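Long-range contact in sugar kinase MJ0406 (Methanococcus jannaschii, PDB 2C4E), which phosphorylates nucleosides, above all inosine, guanosine and cytidine, to their monophosphates with ATP as the preferred donor: residues A[211-215]-A[249-253]. Numbering follows the deposited sequence.
Sequences LIVTK and YRAGF
Thr214 meets Tyr249 and Arg250 through the two branches that leave its CB. The methyl CG2 sits over one face of the Tyr249 ring, 4.1 Å from the centroid and 17° off the normal, a CH-pi contact shifted toward the rim. OG1 occupies the position between the backbone N and the carbonyl carbon (chi1 51°), which turns it to the arginine. It accepts a hydrogen bond from NH2 of Arg250, with 3.2 Å between NH2 and OG1 and 158° at the hydrogen; the oxygen lies close to the guanidinium plane, so the group is met at its edge. The same OG1 is hydrogen-bonded to Asn186, an ATP-binding residue as Thr214 is. Strand 210-214 belongs to the central sheet of the ribokinase fold, and helix 245-258 packs on it, the axes of 211-214 and 249-253 coming within 11.8 Å. Two residues back along the strand, Ile212 faces the same helix: its CG2 lies 3.8 Å from Tyr249 OH, while its CG1 is 4.0 Å from Phe253 CZ. Arg250 is a probable transition-state stabiliser; NH2 also forms a salt bridge with Asp160, and NH1 is hydrogen-bonded to Gly246 O. A leucine in its place would probably cost the Asp160 carboxylate this salt-bridge partner and deprive Thr214 OG1 of this donor. Tyr249 OH is hydrogen-bonded to Ser220 on the adjoining strand 220-223.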
loop_
_atom_site.group_PDB
_atom_site.type_symbol
_atom_site.label_atom_id
_atom_site.label_comp_id
_atom_site.label_asym_id
_atom_site.label_seq_id
_atom_site.Cartn_x
_atom_site.Cartn_y
_atom_site.Cartn_z
ATOM N N LEU A 211 20.319 -14.354 27.360
ATOM C CA LEU A 211 19.184 -13.498 27.155
ATOM C C LEU A 211 19.747 -12.117 26.866
ATOM O O LEU A 211 20.502 -11.581 27.667
ATOM C CB LEU A 211 18.351 -13.437 28.447
ATOM C CG LEU A 211 17.364 -12.283 28.574
ATOM C CD1 LEU A 211 16.300 -12.407 27.504
ATOM C CD2 LEU A 211 16.748 -12.268 29.977
ATOM N N ILE A 212 19.381 -11.554 25.727
ATOM C CA ILE A 212 19.888 -10.282 25.280
ATOM C C ILE A 212 18.710 -9.331 25.175
ATOM O O ILE A 212 17.796 -9.520 24.361
ATOM C CB ILE A 212 20.593 -10.404 23.924
ATOM C CG1 ILE A 212 21.721 -11.457 23.990
ATOM C CG2 ILE A 212 21.120 -9.021 23.519
ATOM C CD1 ILE A 212 21.318 -12.839 23.489
ATOM N N VAL A 213 18.707 -8.341 26.046
ATOM C CA VAL A 213 17.667 -7.335 26.061
ATOM C C VAL A 213 18.225 -6.058 25.458
ATOM O O VAL A 213 19.162 -5.458 25.986
ATOM C CB VAL A 213 17.138 -7.076 27.489
ATOM C CG1 VAL A 213 16.073 -5.991 27.474
ATOM C CG2 VAL A 213 16.605 -8.366 28.111
ATOM N N THR A 214 17.650 -5.663 24.338
ATOM C CA THR A 214 18.085 -4.481 23.635
ATOM C C THR A 214 17.190 -3.309 23.998
ATOM O O THR A 214 15.969 -3.449 24.123
ATOM C CB THR A 214 18.076 -4.758 22.118
ATOM O OG1 THR A 214 16.803 -5.311 21.748
ATOM C CG2 THR A 214 19.040 -5.858 21.774
ATOM N N LYS A 215 17.826 -2.157 24.191
ATOM C CA LYS A 215 17.170 -0.936 24.635
ATOM C C LYS A 215 17.478 0.230 23.681
ATOM O O LYS A 215 17.373 1.384 24.058
ATOM C CB LYS A 215 17.623 -0.597 26.061
ATOM C CG LYS A 215 17.616 -1.772 27.034
ATOM C CD LYS A 215 18.223 -1.389 28.375
ATOM C CE LYS A 215 18.224 -2.561 29.344
ATOM N NZ LYS A 215 19.095 -2.305 30.523
ATOM N N TYR A 249 21.645 -5.441 14.730
ATOM C CA TYR A 249 22.291 -5.794 15.986
ATOM C C TYR A 249 22.389 -7.309 16.090
ATOM O O TYR A 249 23.406 -7.832 16.484
ATOM C CB TYR A 249 21.491 -5.276 17.179
ATOM C CG TYR A 249 22.085 -5.618 18.538
ATOM C CD1 TYR A 249 22.794 -4.658 19.272
ATOM C CD2 TYR A 249 21.920 -6.880 19.108
ATOM C CE1 TYR A 249 23.343 -4.958 20.502
ATOM C CE2 TYR A 249 22.468 -7.185 20.365
ATOM C CZ TYR A 249 23.167 -6.211 21.055
ATOM O OH TYR A 249 23.706 -6.498 22.300
ATOM N N ARG A 250 21.297 -8.006 15.784
ATOM C CA ARG A 250 21.303 -9.460 15.792
ATOM C C ARG A 250 22.281 -10.024 14.753
ATOM O O ARG A 250 23.027 -10.942 15.064
ATOM C CB ARG A 250 19.879 -10.005 15.622
ATOM C CG ARG A 250 19.025 -9.810 16.882
ATOM C CD ARG A 250 17.761 -9.045 16.657
ATOM N NE ARG A 250 16.970 -8.822 17.868
ATOM C CZ ARG A 250 16.958 -7.711 18.595
ATOM N NH1 ARG A 250 17.738 -6.678 18.297
ATOM N NH2 ARG A 250 16.160 -7.633 19.658
ATOM N N ALA A 251 22.313 -9.443 13.557
ATOM C CA ALA A 251 23.261 -9.840 12.526
ATOM C C ALA A 251 24.697 -9.731 13.025
ATOM O O ALA A 251 25.489 -10.657 12.860
ATOM C CB ALA A 251 23.060 -9.010 11.255
ATOM N N GLY A 252 25.024 -8.616 13.666
ATOM C CA GLY A 252 26.361 -8.397 14.187
ATOM C C GLY A 252 26.700 -9.347 15.316
ATOM O O GLY A 252 27.791 -9.928 15.342
ATOM N N PHE A 253 25.754 -9.511 16.245
ATOM C CA PHE A 253 25.954 -10.351 17.422
ATOM C C PHE A 253 26.237 -11.798 17.010
ATOM O O PHE A 253 27.172 -12.417 17.465
ATOM C CB PHE A 253 24.710 -10.293 18.301
ATOM C CG PHE A 253 24.885 -10.911 19.652
ATOM C CD1 PHE A 253 25.014 -10.104 20.768
ATOM C CD2 PHE A 253 24.888 -12.289 19.820
ATOM C CE1 PHE A 253 25.187 -10.654 22.014
ATOM C CE2 PHE A 253 25.058 -12.840 21.082
ATOM C CZ PHE A 253 25.194 -12.001 22.179
#